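Local coordinates for AP endonuclease, family protein 2 (Mycobacterium smegmatis, PDB 5TNV) that binds a magnesium ion in a xylose isomerase-like TIM barrel and may act as an endonuclease, at residues Leu220-Gly225 / Asn249-Lys254; Leu190-Tyr195 / Asp216-Asn221; Trp155-Gln160 / Val228-Pro233; Asn255-Phe260 / Ser268-Pro273. One frame throughout, in Å; residues are numbered along the deposited sequence.

Contact 1: Leu220-Gly225 / Asn249-Lys254; sequences LNPDLG and NFWHIK
Asn221 and Asp223 reach His252 and Lys254 where two barrel strands, running nearly the same way, pass into loops. CB of Asp223 lies against His252 CB at 3.8 Å. With CG anti to the backbone N (chi1 -172°) the carboxylate passes across the histidine, its plane turned 75° from the ring and its CG 3.4 Å from His252 CB. Asp223 OD1 meets Lys254 NZ at 2.8 Å in a salt bridge, on the syn side, and is also hydrogen-bonded to water 1, which accepts from the backbone N of Gly225 and of Lys254. Lys254 NZ lies 2.9 Å from Asp223 OD2, so the ammonium stands near both oxygens. OD2, a magnesium ligand, sits in the plane of the His252 ring, 3.3 Å from ND1, which binds the same metal. Over one face of that imidazole lies Asn221 ND2, 3.3 Å from His252 CG, while OD1 of the same amide takes the backbone N-H of His252 at 2.9 Å. Ser104 OG is hydrogen-bonded to His252 NE2. Pro222 CG rests on one face of the Trp251 indole. Completed by Glu193, this is the magnesium site at the C-terminal ends of the strands of a xylose isomerase-like TIM barrel.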
# COMPACT_ATOMS: atom_id res chain seq x y z
N LEU A 220 -29.14 0.11 -7.63
CA LEU A 220 -27.89 0.88 -7.65
C LEU A 220 -26.67 -0.03 -7.66
O LEU A 220 -26.67 -1.14 -7.11
CB LEU A 220 -27.81 1.82 -6.44
CG LEU A 220 -28.85 2.91 -6.35
CD1 LEU A 220 -28.64 3.69 -5.04
CD2 LEU A 220 -28.75 3.83 -7.57
N ASN A 221 -25.59 0.53 -8.19
CA ASN A 221 -24.23 -0.01 -8.09
C ASN A 221 -23.44 1.07 -7.32
O ASN A 221 -23.07 2.10 -7.91
CB ASN A 221 -23.65 -0.28 -9.47
CG ASN A 221 -22.16 -0.49 -9.45
OD1 ASN A 221 -21.54 -0.62 -8.39
ND2 ASN A 221 -21.57 -0.52 -10.64
N PRO A 222 -23.20 0.88 -6.04
CA PRO A 222 -22.62 1.88 -5.18
C PRO A 222 -21.09 1.89 -5.31
O PRO A 222 -20.36 1.49 -4.39
CB PRO A 222 -23.10 1.49 -3.78
CG PRO A 222 -23.12 0.00 -3.83
CD PRO A 222 -23.59 -0.32 -5.24
N ASP A 223 -20.60 2.37 -6.46
CA ASP A 223 -19.15 2.41 -6.75
C ASP A 223 -18.58 3.64 -6.06
O ASP A 223 -18.16 4.60 -6.72
CB ASP A 223 -18.93 2.41 -8.24
CG ASP A 223 -17.49 2.25 -8.66
OD1 ASP A 223 -16.58 2.14 -7.79
OD2 ASP A 223 -17.25 2.22 -9.90
N LEU A 224 -18.58 3.60 -4.73
CA LEU A 224 -18.28 4.83 -3.98
C LEU A 224 -16.79 5.14 -3.99
O LEU A 224 -16.44 6.30 -3.63
CB LEU A 224 -18.87 4.80 -2.57
CG LEU A 224 -20.38 4.61 -2.50
CD1 LEU A 224 -20.88 4.84 -1.09
CD2 LEU A 224 -21.11 5.49 -3.49
N GLY A 225 -15.93 4.26 -4.42
CA GLY A 225 -14.57 4.66 -4.70
C GLY A 225 -14.52 5.84 -5.70
O GLY A 225 -13.62 6.66 -5.59
N ASN A 249 -27.91 -3.65 -6.10
CA ASN A 249 -28.04 -5.01 -6.69
C ASN A 249 -26.75 -5.49 -7.35
O ASN A 249 -26.76 -6.58 -7.94
CB ASN A 249 -29.24 -5.10 -7.62
CG ASN A 249 -29.07 -4.22 -8.85
OD1 ASN A 249 -28.20 -3.36 -8.94
ND2 ASN A 249 -29.97 -4.38 -9.81
N PHE A 250 -25.68 -4.73 -7.29
CA PHE A 250 -24.42 -5.01 -7.98
C PHE A 250 -23.39 -4.09 -7.34
O PHE A 250 -23.77 -3.07 -6.79
CB PHE A 250 -24.59 -4.68 -9.47
CG PHE A 250 -23.36 -4.89 -10.33
CD1 PHE A 250 -22.66 -6.08 -10.31
CD2 PHE A 250 -22.93 -3.88 -11.21
CE1 PHE A 250 -21.57 -6.30 -11.11
CE2 PHE A 250 -21.83 -4.10 -12.02
CZ PHE A 250 -21.17 -5.30 -12.01
N TRP A 251 -22.10 -4.41 -7.46
CA TRP A 251 -21.12 -3.61 -6.72
C TRP A 251 -19.75 -3.63 -7.43
O TRP A 251 -19.02 -4.59 -7.31
CB TRP A 251 -21.03 -4.14 -5.30
CG TRP A 251 -20.42 -3.20 -4.29
CD1 TRP A 251 -19.81 -1.98 -4.44
CD2 TRP A 251 -20.41 -3.47 -2.87
NE1 TRP A 251 -19.41 -1.50 -3.21
CE2 TRP A 251 -19.77 -2.38 -2.24
CE3 TRP A 251 -20.88 -4.53 -2.13
CZ2 TRP A 251 -19.61 -2.36 -0.86
CZ3 TRP A 251 -20.72 -4.53 -0.74
CH2 TRP A 251 -20.08 -3.44 -0.13
N HIS A 252 -19.42 -2.52 -8.08
CA HIS A 252 -18.05 -2.18 -8.45
C HIS A 252 -17.36 -1.74 -7.15
O HIS A 252 -17.80 -0.77 -6.53
CB HIS A 252 -17.99 -1.03 -9.44
CG HIS A 252 -18.34 -1.31 -10.85
ND1 HIS A 252 -18.12 -0.37 -11.82
CD2 HIS A 252 -18.90 -2.43 -11.41
CE1 HIS A 252 -18.53 -0.94 -12.94
NE2 HIS A 252 -18.99 -2.16 -12.77
N ILE A 253 -16.32 -2.46 -6.78
CA ILE A 253 -15.77 -2.31 -5.41
C ILE A 253 -14.27 -2.02 -5.53
O ILE A 253 -13.49 -2.88 -5.93
CB ILE A 253 -16.13 -3.56 -4.58
CG1 ILE A 253 -15.66 -3.39 -3.12
CG2 ILE A 253 -15.66 -4.86 -5.17
CD1 ILE A 253 -16.26 -4.40 -2.16
N LYS A 254 -13.89 -0.81 -5.13
CA LYS A 254 -12.49 -0.36 -5.19
C LYS A 254 -12.26 0.63 -4.06
O LYS A 254 -13.18 1.20 -3.47
CB LYS A 254 -12.14 0.23 -6.56
CG LYS A 254 -12.90 1.46 -6.97
CD LYS A 254 -12.33 2.09 -8.24
CE LYS A 254 -13.15 3.25 -8.82
NZ LYS A 254 -14.42 2.77 -9.42
O HOH W 1 -16.15 1.38 -5.20

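Contact 2: Leu190-Tyr195 / Asp216-Asn221; sequences LSLEMY and DAVGLN
Asn221 packs beside Glu193 at the C-terminal end of a parallel strand pair, its ND2 lying 3.6 Å from Glu193 CG. The two side chains run alongside each other and point the same way, amide and carboxylate planes turned by 36°. They meet through carbon and nitrogen without a bond between them, for Asn139 serves both, accepting from Asn221 ND2 and donating to Glu193 OE1. With CG anti to the backbone N (chi1 -177°) and the chain extended beyond it, Glu193 carries OE2 out to the magnesium ion. The backbone of Asn221 is gripped twice: its N donates to Leu192 O (2.8 Å), and its O accepts from Met194 N at 3.0 Å. These bonds belong to the ladder of a beta-alpha-beta unit, in which helix 203-213 carries the chain from strand 189-193 to strand 218-221 of the barrel. On the other face Leu190 and Leu192 turn toward the helices. Leu192 CG and CD1 each touch Val218 CG1 at 3.8 Å, and the Leu190 CD2 to Val218 CG2 approach is looser, at 4.3 Å. Val176 of helix 169-185 packs against both Leu192 and Val218, and Phe209 of helix 203-213 against Leu192.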
# COMPACT_ATOMS: atom_id res chain seq x y z
N LEU A 190 -30.97 -4.69 -14.15
CA LEU A 190 -30.15 -3.54 -14.52
C LEU A 190 -29.57 -2.89 -13.26
O LEU A 190 -30.31 -2.77 -12.27
CB LEU A 190 -31.01 -2.54 -15.27
CG LEU A 190 -30.25 -1.36 -15.92
CD1 LEU A 190 -29.53 -1.85 -17.15
CD2 LEU A 190 -31.24 -0.26 -16.22
N SER A 191 -28.33 -2.47 -13.31
CA SER A 191 -27.73 -1.71 -12.23
C SER A 191 -27.27 -0.35 -12.77
O SER A 191 -26.85 -0.24 -13.92
CB SER A 191 -26.57 -2.45 -11.58
OG SER A 191 -26.26 -1.88 -10.32
N LEU A 192 -27.36 0.66 -11.89
CA LEU A 192 -27.00 2.03 -12.18
C LEU A 192 -25.78 2.46 -11.39
O LEU A 192 -25.80 2.52 -10.17
CB LEU A 192 -28.15 2.99 -11.83
CG LEU A 192 -29.54 2.61 -12.37
CD1 LEU A 192 -30.56 3.62 -11.89
CD2 LEU A 192 -29.51 2.51 -13.90
N GLU A 193 -24.68 2.71 -12.12
CA GLU A 193 -23.38 2.97 -11.50
C GLU A 193 -23.26 4.41 -11.01
O GLU A 193 -23.22 5.36 -11.81
CB GLU A 193 -22.27 2.63 -12.51
CG GLU A 193 -20.89 2.80 -11.96
CD GLU A 193 -19.82 2.38 -12.97
OE1 GLU A 193 -20.15 1.73 -13.98
OE2 GLU A 193 -18.61 2.68 -12.71
N MET A 194 -23.11 4.56 -9.70
CA MET A 194 -22.86 5.89 -9.14
C MET A 194 -21.53 6.41 -9.62
O MET A 194 -20.52 5.70 -9.60
CB MET A 194 -22.91 5.82 -7.61
CG MET A 194 -24.29 5.51 -7.08
SD MET A 194 -24.44 5.44 -5.30
CE MET A 194 -23.95 7.12 -4.86
N TYR A 195 -21.51 7.68 -10.01
CA TYR A 195 -20.34 8.32 -10.64
C TYR A 195 -20.55 9.83 -10.47
O TYR A 195 -21.67 10.34 -10.62
CB TYR A 195 -20.18 7.88 -12.08
CG TYR A 195 -18.95 8.43 -12.80
CD1 TYR A 195 -18.96 9.74 -13.30
CD2 TYR A 195 -17.81 7.68 -12.97
CE1 TYR A 195 -17.87 10.28 -13.93
CE2 TYR A 195 -16.71 8.20 -13.65
CZ TYR A 195 -16.74 9.47 -14.11
OH TYR A 195 -15.65 9.98 -14.81
N ASP A 216 -38.69 -2.74 -10.07
CA ASP A 216 -38.16 -3.83 -9.28
C ASP A 216 -37.07 -4.66 -9.97
O ASP A 216 -36.55 -5.59 -9.33
CB ASP A 216 -39.26 -4.75 -8.79
CG ASP A 216 -40.00 -5.54 -9.82
OD1 ASP A 216 -39.66 -5.50 -11.02
OD2 ASP A 216 -40.99 -6.19 -9.40
N ALA A 217 -36.70 -4.33 -11.17
CA ALA A 217 -35.53 -4.96 -11.82
C ALA A 217 -34.42 -3.95 -12.06
O ALA A 217 -33.52 -4.25 -12.86
CB ALA A 217 -35.92 -5.70 -13.08
N VAL A 218 -34.44 -2.82 -11.37
CA VAL A 218 -33.35 -1.85 -11.43
C VAL A 218 -32.84 -1.61 -10.02
O VAL A 218 -33.63 -1.57 -9.06
CB VAL A 218 -33.81 -0.53 -12.08
CG1 VAL A 218 -32.61 0.42 -12.21
CG2 VAL A 218 -34.44 -0.78 -13.46
N GLY A 219 -31.54 -1.47 -9.85
CA GLY A 219 -30.95 -1.16 -8.54
C GLY A 219 -29.70 -0.32 -8.76
O GLY A 219 -29.29 -0.04 -9.89
N LEU A 220 -29.14 0.11 -7.63
CA LEU A 220 -27.89 0.88 -7.65
C LEU A 220 -26.67 -0.03 -7.66
O LEU A 220 -26.67 -1.14 -7.11
CB LEU A 220 -27.81 1.82 -6.44
CG LEU A 220 -28.85 2.91 -6.35
CD1 LEU A 220 -28.64 3.69 -5.04
CD2 LEU A 220 -28.75 3.83 -7.57
N ASN A 221 -25.59 0.53 -8.19
CA ASN A 221 -24.23 -0.01 -8.09
C ASN A 221 -23.44 1.07 -7.32
O ASN A 221 -23.07 2.10 -7.91
CB ASN A 221 -23.65 -0.28 -9.47
CG ASN A 221 -22.16 -0.49 -9.45
OD1 ASN A 221 -21.54 -0.62 -8.39
ND2 ASN A 221 -21.57 -0.52 -10.64

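Contact 3: Trp155-Gln160 / Val228-Pro233; sequences WFWLVQ and VRLHRP
Arg229 lies flat along the indole of Trp157, guanidinium and ring planes only 7° apart. The whole length of the arginine takes part. CG and CD come down over the indole, CD making a CH-pi contact 3.8 Å from the centroid of the six-membered ring of Trp157; beyond them NE lies 3.6 Å from Trp157 CE3, and NH1 reaches CZ3. The chain is straight from CG to NE, which keeps it on the ring over this distance. Trp155 CB covers the opposite face of the same indole, leaving Trp157 sandwiched. Phe156 meets the arginine quite differently: its ring plane stands at 85° to the guanidinium, and CE1 approaches Arg229 NH2 at 3.5 Å. Glu196 forms a salt bridge with NH2, and Tyr256 OH bonds to NH1, which probably offsets the charge and fixes the group against the tryptophan. Here two loops of the xylose isomerase-like TIM barrel close on each other, one holding the short 3-10 segment 156-158 and the other following helix 225-228, with the side chain of Arg229 about 7 Å from the magnesium ion. Farther from the metal, Leu158 CD2 sits over one face of the His231 imidazole, 3.6 Å from the ring centroid. ND1 of that histidine bonds to Asp261 of the second subunit. Two waters tie the loops together where no direct hydrogen bond does. Water 2 lies in the plane of both rings, accepting from Trp157 NE1 at 3.0 Å and bonding to His231 NE2. Water 3 donates to Trp157 O and accepts from His231 N, at 2.9 Å from the latter.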
# COMPACT_ATOMS: atom_id res chain seq x y z
N TRP A 155 -4.62 12.31 -13.00
CA TRP A 155 -5.78 11.45 -12.94
C TRP A 155 -6.95 12.22 -13.56
O TRP A 155 -7.10 13.42 -13.29
CB TRP A 155 -6.17 11.06 -11.56
CG TRP A 155 -5.19 10.31 -10.73
CD1 TRP A 155 -4.61 10.76 -9.57
CD2 TRP A 155 -4.74 8.98 -10.95
NE1 TRP A 155 -3.79 9.75 -9.08
CE2 TRP A 155 -3.87 8.65 -9.90
CE3 TRP A 155 -4.99 8.02 -11.93
CZ2 TRP A 155 -3.25 7.39 -9.82
CZ3 TRP A 155 -4.39 6.79 -11.86
CH2 TRP A 155 -3.52 6.50 -10.79
N PHE A 156 -7.85 11.51 -14.26
CA PHE A 156 -8.95 12.24 -14.92
C PHE A 156 -9.82 12.97 -13.93
O PHE A 156 -10.44 13.98 -14.28
CB PHE A 156 -9.76 11.30 -15.81
CG PHE A 156 -10.52 10.19 -15.10
CD1 PHE A 156 -11.74 10.44 -14.49
CD2 PHE A 156 -10.02 8.88 -15.08
CE1 PHE A 156 -12.44 9.41 -13.85
CE2 PHE A 156 -10.72 7.86 -14.46
CZ PHE A 156 -11.92 8.16 -13.84
N TRP A 157 -9.96 12.44 -12.71
CA TRP A 157 -10.88 13.00 -11.74
C TRP A 157 -10.35 14.27 -11.09
O TRP A 157 -11.07 14.89 -10.28
CB TRP A 157 -11.26 11.98 -10.66
CG TRP A 157 -10.09 11.43 -9.90
CD1 TRP A 157 -9.39 12.01 -8.88
CD2 TRP A 157 -9.48 10.14 -10.11
NE1 TRP A 157 -8.39 11.20 -8.45
CE2 TRP A 157 -8.41 10.03 -9.18
CE3 TRP A 157 -9.71 9.10 -11.00
CZ2 TRP A 157 -7.62 8.89 -9.11
CZ3 TRP A 157 -8.93 7.98 -10.94
CH2 TRP A 157 -7.88 7.89 -10.00
N LEU A 158 -9.15 14.72 -11.44
CA LEU A 158 -8.62 15.95 -10.88
C LEU A 158 -9.27 17.19 -11.43
O LEU A 158 -9.12 18.25 -10.81
CB LEU A 158 -7.10 16.00 -11.06
CG LEU A 158 -6.32 14.92 -10.36
CD1 LEU A 158 -4.81 15.08 -10.63
CD2 LEU A 158 -6.58 14.87 -8.84
N VAL A 159 -9.98 17.09 -12.56
CA VAL A 159 -10.73 18.24 -13.09
C VAL A 159 -12.12 17.69 -13.45
O VAL A 159 -12.28 16.53 -13.83
CB VAL A 159 -10.08 18.99 -14.23
CG1 VAL A 159 -8.68 19.55 -13.94
CG2 VAL A 159 -10.04 18.09 -15.43
N GLN A 160 -13.10 18.54 -13.37
CA GLN A 160 -14.46 18.19 -13.75
C GLN A 160 -14.54 18.03 -15.25
O GLN A 160 -13.95 18.82 -15.99
CB GLN A 160 -15.41 19.32 -13.28
CG GLN A 160 -16.86 18.97 -13.38
CD GLN A 160 -17.73 20.06 -12.81
OE1 GLN A 160 -18.22 19.91 -11.68
NE2 GLN A 160 -17.86 21.13 -13.54
N VAL A 228 -14.86 8.74 -3.21
CA VAL A 228 -13.83 8.86 -2.17
C VAL A 228 -12.54 9.43 -2.73
O VAL A 228 -11.79 10.12 -2.02
CB VAL A 228 -13.63 7.48 -1.52
CG1 VAL A 228 -12.39 7.40 -0.66
CG2 VAL A 228 -14.88 7.05 -0.75
N ARG A 229 -12.23 9.20 -4.01
CA ARG A 229 -10.99 9.69 -4.62
C ARG A 229 -11.02 11.18 -4.85
O ARG A 229 -9.95 11.77 -5.14
CB ARG A 229 -10.77 8.97 -5.95
CG ARG A 229 -11.76 9.35 -7.07
CD ARG A 229 -11.81 8.30 -8.13
NE ARG A 229 -12.80 8.60 -9.15
CZ ARG A 229 -13.08 7.77 -10.16
NH1 ARG A 229 -12.37 6.67 -10.34
NH2 ARG A 229 -14.07 8.09 -11.00
N LEU A 230 -12.18 11.85 -4.82
CA LEU A 230 -12.29 13.20 -5.31
C LEU A 230 -11.73 14.23 -4.33
O LEU A 230 -11.87 14.12 -3.10
CB LEU A 230 -13.75 13.53 -5.59
CG LEU A 230 -14.42 12.64 -6.63
CD1 LEU A 230 -15.91 12.95 -6.71
CD2 LEU A 230 -13.76 12.78 -7.98
N HIS A 231 -11.16 15.30 -4.89
CA HIS A 231 -10.60 16.39 -4.09
C HIS A 231 -11.67 17.42 -3.77
O HIS A 231 -11.58 18.60 -4.16
CB HIS A 231 -9.38 16.98 -4.83
CG HIS A 231 -8.29 16.03 -5.10
ND1 HIS A 231 -6.98 16.48 -5.23
CD2 HIS A 231 -8.22 14.69 -5.29
CE1 HIS A 231 -6.18 15.47 -5.49
NE2 HIS A 231 -6.92 14.38 -5.54
N ARG A 232 -12.68 16.97 -3.05
CA ARG A 232 -13.84 17.78 -2.69
C ARG A 232 -14.37 17.23 -1.38
O ARG A 232 -14.11 16.04 -1.07
CB ARG A 232 -14.93 17.78 -3.78
CG ARG A 232 -15.66 16.49 -3.88
CD ARG A 232 -16.83 16.49 -4.85
NE ARG A 232 -16.43 16.56 -6.25
CZ ARG A 232 -17.36 16.33 -7.17
NH1 ARG A 232 -18.64 16.06 -6.96
NH2 ARG A 232 -16.97 16.38 -8.43
N PRO A 233 -15.15 18.00 -0.65
CA PRO A 233 -15.81 17.46 0.57
C PRO A 233 -16.64 16.27 0.23
O PRO A 233 -17.30 16.20 -0.84
CB PRO A 233 -16.68 18.63 1.01
CG PRO A 233 -16.07 19.84 0.46
CD PRO A 233 -15.44 19.43 -0.86
O HOH W 2 -6.19 11.96 -6.61
O HOH W 3 -10.99 15.92 -7.71

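Contact 4: Asn255-Phe260 / Ser268-Pro273; sequences NYSRDF and SSAPLP
Asp259 and Ser268 are joined by a reciprocal pair of backbone bonds: Asp259 N donates to Ser268 O at 2.9 Å, and Ser268 N returns to Asp259 O at 3.0 Å. Toward the other end the ladder is less regular. Ser257 N reaches Ala270 O at 2.9 Å with a bent N-H angle of 135°, and the return bond from Ala270 N to Ser257 O is weak. Leu272 N donates to Asn255 O at 3.2 Å. Water 4 takes the place of the return bond, accepting from Asn255 N and donating to Leu272 O. Weaker CA-H...O contacts fill the intervals, among them Tyr256 CA to Ala270 O at 3.1 Å.

Apolar contacts flank the backbone. The Tyr256 side chain crosses Pro271 at a slant, CE2 lying 4.0 Å from Pro271 CB; its CG is anti to the carbonyl carbon (chi1 -64°), which lays Tyr256 CD2 against Pro271 N at 3.5 Å. On the other face Leu272 CD1 packs on Ser257 CB at 3.8 Å.

Polar side-chain ends find partners beyond the two strands. Ser269 OG bonds to Arg229 O, and Arg258 NH1 and NH2 reach backbone carbonyls of the loop after helix 225-228. Asp259 OD2 accepts from Ser269 N of the third subunit, and the equivalent bond joins Ser269 N to Asp259 OD2 of the second subunit. The arrangement is a twisted antiparallel beta hairpin, strand 251-261 with strand 266-272, projecting from the barrel to build the interface between subunits of the trimer.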
# COMPACT_ATOMS: atom_id res chain seq x y z
N ASN A 255 -10.96 0.90 -3.80
CA ASN A 255 -10.58 1.76 -2.70
C ASN A 255 -9.45 2.72 -3.11
O ASN A 255 -8.73 2.52 -4.09
CB ASN A 255 -10.17 0.94 -1.47
CG ASN A 255 -10.51 1.54 -0.12
OD1 ASN A 255 -10.95 2.71 -0.04
ND2 ASN A 255 -10.34 0.78 0.93
N TYR A 256 -9.31 3.75 -2.28
CA TYR A 256 -8.32 4.80 -2.42
C TYR A 256 -7.87 5.23 -1.04
O TYR A 256 -8.74 5.30 -0.15
CB TYR A 256 -8.89 6.06 -3.09
CG TYR A 256 -9.33 5.84 -4.50
CD1 TYR A 256 -10.56 5.29 -4.83
CD2 TYR A 256 -8.49 6.20 -5.57
CE1 TYR A 256 -10.95 5.08 -6.12
CE2 TYR A 256 -8.87 6.00 -6.89
CZ TYR A 256 -10.12 5.42 -7.18
OH TYR A 256 -10.57 5.23 -8.45
N SER A 257 -6.59 5.55 -0.82
CA SER A 257 -6.30 6.42 0.32
C SER A 257 -7.03 7.75 0.10
O SER A 257 -7.28 8.15 -1.04
CB SER A 257 -4.80 6.65 0.46
OG SER A 257 -4.28 7.26 -0.71
N ARG A 258 -7.30 8.44 1.21
CA ARG A 258 -7.92 9.77 1.15
C ARG A 258 -7.27 10.61 2.24
O ARG A 258 -7.14 10.13 3.38
CB ARG A 258 -9.42 9.68 1.36
CG ARG A 258 -10.16 11.02 1.37
CD ARG A 258 -11.67 10.84 1.43
NE ARG A 258 -12.38 12.10 1.54
CZ ARG A 258 -12.58 12.96 0.53
NH1 ARG A 258 -12.19 12.67 -0.69
NH2 ARG A 258 -13.18 14.11 0.81
N ASP A 259 -6.84 11.81 1.93
CA ASP A 259 -6.23 12.66 2.91
C ASP A 259 -6.58 14.12 2.60
O ASP A 259 -6.96 14.49 1.48
CB ASP A 259 -4.71 12.53 2.99
CG ASP A 259 -4.14 12.92 4.36
OD1 ASP A 259 -4.85 12.72 5.36
OD2 ASP A 259 -3.00 13.41 4.41
N PHE A 260 -6.39 14.96 3.61
CA PHE A 260 -6.67 16.40 3.49
C PHE A 260 -5.74 17.11 4.47
O PHE A 260 -5.49 16.60 5.57
CB PHE A 260 -8.12 16.67 3.81
CG PHE A 260 -8.56 18.10 3.84
CD1 PHE A 260 -8.65 18.85 2.67
CD2 PHE A 260 -8.88 18.72 5.04
CE1 PHE A 260 -9.08 20.17 2.68
CE2 PHE A 260 -9.29 20.04 5.09
CZ PHE A 260 -9.39 20.77 3.91
N SER A 268 -5.72 14.79 -1.23
CA SER A 268 -4.99 13.80 -1.99
C SER A 268 -5.69 12.45 -1.90
O SER A 268 -6.38 12.14 -0.93
CB SER A 268 -3.53 13.76 -1.54
OG SER A 268 -3.44 13.52 -0.18
N SER A 269 -5.46 11.65 -2.93
CA SER A 269 -5.95 10.25 -2.94
C SER A 269 -5.06 9.43 -3.85
O SER A 269 -4.45 9.96 -4.78
CB SER A 269 -7.41 10.16 -3.38
OG SER A 269 -7.54 10.53 -4.75
N ALA A 270 -5.01 8.14 -3.59
CA ALA A 270 -4.23 7.20 -4.40
C ALA A 270 -4.97 5.88 -4.49
O ALA A 270 -5.44 5.35 -3.47
CB ALA A 270 -2.84 6.94 -3.85
N PRO A 271 -5.07 5.27 -5.69
CA PRO A 271 -5.70 3.95 -5.76
C PRO A 271 -4.89 2.95 -4.97
O PRO A 271 -3.67 2.89 -5.09
CB PRO A 271 -5.71 3.63 -7.25
CG PRO A 271 -4.93 4.63 -7.93
CD PRO A 271 -4.62 5.75 -6.99
N LEU A 272 -5.57 2.12 -4.17
CA LEU A 272 -4.93 1.11 -3.36
C LEU A 272 -5.83 -0.12 -3.26
O LEU A 272 -7.05 0.01 -3.44
CB LEU A 272 -4.69 1.60 -1.92
CG LEU A 272 -3.58 2.65 -1.74
CD1 LEU A 272 -3.60 3.13 -0.29
CD2 LEU A 272 -2.23 2.09 -2.11
N PRO A 273 -5.25 -1.29 -2.93
CA PRO A 273 -6.09 -2.45 -2.58
C PRO A 273 -7.19 -2.10 -1.59
O PRO A 273 -7.05 -1.22 -0.74
CB PRO A 273 -5.08 -3.41 -1.97
CG PRO A 273 -3.77 -3.07 -2.68
CD PRO A 273 -3.83 -1.59 -2.86
O HOH W 4 -9.04 -1.06 -5.04

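In the fold
Contacts 1 and 2 share Leu220 and Asn221 on strand 218-221, their centres about 9 Å apart, and between them supply all three magnesium ligands. Along the chain contact 2 is nested inside the loop closed by contact 3, and contact 1 begins where contact 2 ends; contact 4 comes last. Strand 251-261 links contact 1 to contact 4, one part of it lying in the barrel and the other in the hairpin; the centres of contacts 1 and 4 lie about 17 Å apart. Contacts 3 and 4, centres about 11 Å apart, touch each other directly, and both touch the second subunit. The metal centre is thereby connected to the trimer interface through adjoining elements of one TIM barrel.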